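Local coordinates for uncharacterized peroxidase-related protein (Silicibacter sp., PDB 2PFX), which is of uncharacterised function but, as a peroxidase-related member of the AhpD-like clan, probably acts as an oxidoreductase, at residues P5-L11 with T178-P182; I76-V80 with V164-N169. The contacts are given in a common frame with arbitrary orientation. Where two conformers were deposited one is given. Residue numbers count along the deposited sequence, not the author numbering.

Contact 1: P5-L11 with T178-P182; sequences PKEPTAL and TAMMP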
# COMPACT_ATOMS: atom_id res chain seq x y z
N PRO A 5 -19.43 1.63 -24.56
CA PRO A 5 -18.29 2.56 -24.48
C PRO A 5 -17.93 3.13 -25.84
O PRO A 5 -17.98 2.45 -26.86
CB PRO A 5 -17.13 1.68 -23.99
CG PRO A 5 -17.79 0.53 -23.31
CD PRO A 5 -19.07 0.30 -24.05
N LYS A 6 -17.58 4.41 -25.80
CA LYS A 6 -17.01 5.06 -26.97
C LYS A 6 -15.66 4.40 -27.30
O LYS A 6 -14.90 4.03 -26.41
CB LYS A 6 -16.86 6.56 -26.75
CG LYS A 6 -17.37 7.44 -27.87
CD LYS A 6 -16.27 8.31 -28.45
CE LYS A 6 -15.82 9.42 -27.52
NZ LYS A 6 -16.03 10.81 -28.03
N GLU A 7 -15.44 4.30 -28.60
CA GLU A 7 -14.21 3.91 -29.24
C GLU A 7 -13.71 5.04 -30.13
O GLU A 7 -14.48 5.85 -30.64
CB GLU A 7 -14.39 2.63 -30.04
CG GLU A 7 -14.83 1.45 -29.22
CD GLU A 7 -14.89 0.13 -29.95
OE1 GLU A 7 -14.01 -0.18 -30.78
OE2 GLU A 7 -15.86 -0.63 -29.69
N PRO A 8 -12.40 5.12 -30.31
CA PRO A 8 -11.47 4.23 -29.60
C PRO A 8 -11.19 4.63 -28.15
O PRO A 8 -10.75 3.74 -27.41
CB PRO A 8 -10.20 4.37 -30.43
CG PRO A 8 -10.28 5.71 -31.08
CD PRO A 8 -11.75 6.03 -31.26
N THR A 9 -11.42 5.87 -27.74
CA THR A 9 -11.33 6.29 -26.34
C THR A 9 -12.60 7.05 -25.95
O THR A 9 -13.47 7.25 -26.80
CB THR A 9 -10.13 7.20 -26.05
OG1 THR A 9 -10.34 8.50 -26.61
CG2 THR A 9 -8.87 6.67 -26.73
N ALA A 10 -12.68 7.46 -24.70
CA ALA A 10 -13.79 8.30 -24.26
C ALA A 10 -13.54 9.78 -24.55
O ALA A 10 -14.37 10.64 -24.21
CB ALA A 10 -14.05 8.12 -22.76
N LEU A 11 -12.41 10.12 -25.16
CA LEU A 11 -12.11 11.50 -25.51
C LEU A 11 -12.66 11.89 -26.87
O LEU A 11 -12.63 11.12 -27.82
CB LEU A 11 -10.58 11.73 -25.51
CG LEU A 11 -9.92 11.58 -24.13
CD1 LEU A 11 -8.47 12.00 -24.22
CD2 LEU A 11 -10.61 12.36 -23.02
N THR A 178 -7.68 7.28 -20.54
CA THR A 178 -8.57 7.79 -21.59
C THR A 178 -9.75 6.89 -21.90
O THR A 178 -10.54 7.17 -22.81
CB THR A 178 -7.78 8.06 -22.88
OG1 THR A 178 -7.25 6.84 -23.42
CG2 THR A 178 -6.62 9.00 -22.59
N ALA A 179 -9.88 5.80 -21.14
CA ALA A 179 -10.88 4.78 -21.36
C ALA A 179 -10.78 4.23 -22.77
O ALA A 179 -11.76 4.06 -23.48
CB ALA A 179 -12.26 5.33 -21.06
N MSE A 180 -9.55 3.91 -23.16
CA MSE A 180 -9.27 3.32 -24.46
C MSE A 180 -9.82 1.91 -24.54
O MSE A 180 -9.59 1.06 -23.67
CB MSE A 180 -7.76 3.29 -24.73
CG MSE A 180 -7.41 2.95 -26.16
SE MSE A 180 -5.52 2.88 -26.37
CE MSE A 180 -5.24 4.77 -26.28
N MSE A 181 -10.58 1.64 -25.61
CA MSE A 181 -11.25 0.34 -25.67
C MSE A 181 -10.60 -0.62 -26.64
O MSE A 181 -10.33 -0.27 -27.79
CB MSE A 181 -12.71 0.61 -26.07
CG MSE A 181 -13.57 1.10 -24.92
SE MSE A 181 -13.68 -0.10 -23.43
CE MSE A 181 -14.67 -1.42 -24.46
N PRO A 182 -10.33 -1.84 -26.21
CA PRO A 182 -9.78 -2.81 -27.18
C PRO A 182 -10.79 -3.29 -28.22
O PRO A 182 -12.00 -3.42 -28.02
CB PRO A 182 -9.31 -3.93 -26.26
CG PRO A 182 -10.29 -3.87 -25.13
CD PRO A 182 -10.51 -2.40 -24.86
O HOH W 1 -14.34 4.40 -23.81
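Two chain segments without regular secondary structure can be joined through their backbones, and P5-L11 with T178-P182 illustrates how. Where helix 155-178 runs out, T178 O accepts a hydrogen bond from A10 N at 2.9 Å, and T178 CG2 meets L11 CD1 at 3.9 Å. A179 takes a positive phi in a Schellman motif, which turns the chain out of the helix. Its CB touches A10 CB at 3.7 Å, while a water donates to both A179 O (2.6 Å) and K6 O (2.7 Å). At M180, a selenomethionine, CA makes a CA-H...O contact of 3.3 Å with P8 O. That same P8 O, just beyond a cis peptide bond, accepts from M181 N at 2.8 Å. The CB of selenomethionine M181 points toward P5-L11, with CG 3.7 Å from P5 CB, and M109 of a third subunit packs on this side chain. Because both direct hydrogen bonds are between main-chain atoms, the pairing of the segments depends more on backbone conformation than on polar side chains.

Contact 2: I76-V80 with V164-N169; sequences IAVVV and VTGFFN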
# COMPACT_ATOMS: atom_id res chain seq x y z
N ILE A 76 6.08 -9.85 -21.07
CA ILE A 76 6.39 -8.75 -20.19
C ILE A 76 5.21 -7.78 -20.22
O ILE A 76 4.73 -7.31 -19.21
CB ILE A 76 7.68 -8.02 -20.61
CG1 ILE A 76 8.96 -8.78 -20.29
CG2 ILE A 76 7.77 -6.64 -19.98
CD1 ILE A 76 10.20 -8.21 -20.98
N ALA A 77 4.76 -7.54 -21.45
CA ALA A 77 3.66 -6.59 -21.61
C ALA A 77 2.44 -6.94 -20.77
O ALA A 77 1.82 -6.10 -20.12
CB ALA A 77 3.27 -6.53 -23.08
N VAL A 78 2.08 -8.22 -20.82
CA VAL A 78 0.90 -8.69 -20.09
C VAL A 78 1.08 -8.66 -18.60
O VAL A 78 0.17 -8.36 -17.84
CB VAL A 78 0.53 -10.12 -20.53
CG1 VAL A 78 -0.64 -10.66 -19.71
CG2 VAL A 78 0.18 -10.11 -22.00
N VAL A 79 2.27 -9.01 -18.12
CA VAL A 79 2.50 -8.96 -16.67
C VAL A 79 2.42 -7.52 -16.19
O VAL A 79 1.77 -7.20 -15.18
CB VAL A 79 3.84 -9.63 -16.35
CG1 VAL A 79 4.31 -9.29 -14.94
CG2 VAL A 79 3.70 -11.13 -16.55
N VAL A 80 3.06 -6.59 -16.88
CA VAL A 80 2.92 -5.16 -16.54
C VAL A 80 1.45 -4.78 -16.54
O VAL A 80 0.96 -4.20 -15.57
CB VAL A 80 3.73 -4.26 -17.49
CG1 VAL A 80 3.54 -2.79 -17.15
CG2 VAL A 80 5.21 -4.62 -17.42
N VAL A 164 10.96 -2.31 -22.52
CA VAL A 164 9.65 -2.90 -22.78
C VAL A 164 8.76 -2.67 -21.57
O VAL A 164 7.64 -2.22 -21.70
CB VAL A 164 9.75 -4.38 -23.14
CG1 VAL A 164 8.38 -5.03 -23.20
CG2 VAL A 164 10.49 -4.49 -24.47
N THR A 165 9.28 -2.98 -20.39
CA THR A 165 8.56 -2.79 -19.15
C THR A 165 8.10 -1.34 -18.98
O THR A 165 6.93 -1.04 -18.75
CB THR A 165 9.44 -3.16 -17.93
OG1 THR A 165 9.79 -4.56 -17.97
CG2 THR A 165 8.70 -2.95 -16.63
N GLY A 166 9.03 -0.39 -19.12
CA GLY A 166 8.69 1.03 -19.00
C GLY A 166 7.65 1.45 -20.02
O GLY A 166 6.73 2.20 -19.68
N PHE A 167 7.79 0.97 -21.25
CA PHE A 167 6.83 1.31 -22.30
C PHE A 167 5.42 0.92 -21.91
O PHE A 167 4.53 1.75 -22.09
CB PHE A 167 7.24 0.68 -23.63
CG PHE A 167 6.41 1.03 -24.84
CD1 PHE A 167 6.40 2.30 -25.39
CD2 PHE A 167 5.64 0.03 -25.41
CE1 PHE A 167 5.61 2.55 -26.50
CE2 PHE A 167 4.87 0.25 -26.52
CZ PHE A 167 4.89 1.52 -27.07
N PHE A 168 5.18 -0.28 -21.35
CA PHE A 168 3.80 -0.62 -21.01
C PHE A 168 3.34 0.12 -19.77
O PHE A 168 2.13 0.28 -19.57
CB PHE A 168 3.61 -2.16 -20.87
CG PHE A 168 3.58 -2.62 -22.34
CD1 PHE A 168 2.42 -2.49 -23.08
CD2 PHE A 168 4.73 -3.12 -22.92
CE1 PHE A 168 2.42 -2.86 -24.41
CE2 PHE A 168 4.73 -3.52 -24.25
CZ PHE A 168 3.56 -3.39 -24.99
N ASN A 169 4.30 0.57 -18.96
CA ASN A 169 3.88 1.44 -17.85
C ASN A 169 3.38 2.79 -18.39
O ASN A 169 2.63 3.53 -17.72
CB ASN A 169 5.04 1.62 -16.87
CG ASN A 169 4.99 0.51 -15.82
OD1 ASN A 169 4.17 0.59 -14.91
ND2 ASN A 169 5.79 -0.52 -15.98
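Helices that cross at a moderate angle are commonly held together by side-chain packing, as the pair I76-V80 and V164-N169 demonstrates. The axes of these short segments approach to 9.0 Å and cross at -44°, their N-to-C directions 44° apart. Apolar contacts dominate: I76 CG2 lies 3.7 Å from V164 CG1, and V80 packs against T165, F168 and N169, its CG2 3.9 Å from T165 CG2 and its CG1 3.8 Å from F168 CB and 3.4 Å from N169 ND2. The aromatic contribution is a CH-pi contact, in which A77 CB sits 3.6 Å from the centroid of the F168 ring, nearly along the ring normal. Small A77 lets the ring lie close, and H93 meets it edge-to-face. Of the polar groups, T165 OG1 bonds to I161 O, and N169 ND2 donates to T165 O at 3.0 Å and bonds T134. N169 OD1, however, bonds N84 farther along helix 70-84, as well as R173, adding a polar link between the helices. Every touching residue is buried, giving the interior helix-helix packing expected of an all-helical AhpD-like fold, in which helix 70-84 belongs to the carboxymuconolactone decarboxylase family region.

In the fold
From the N terminus, the chain first passes through P5-L11, in the loop before helix 21-34, and meets its partner where the chain leaves helix 155-178. Contact 1 thus closes a loop around most of the protein, bringing its two terminal regions together. Contact 2 is nested inside: helix 70-84 meets helix 155-178 after an excursion through helices 87-101, 104-112, 121-136 and 142-150. The long helix 155-178 links them, giving its middle to contact 2 and leading directly into T178-P182. Their centres lie 20 Å apart and they do not touch, but both reach the second subunit of the six-chain assembly.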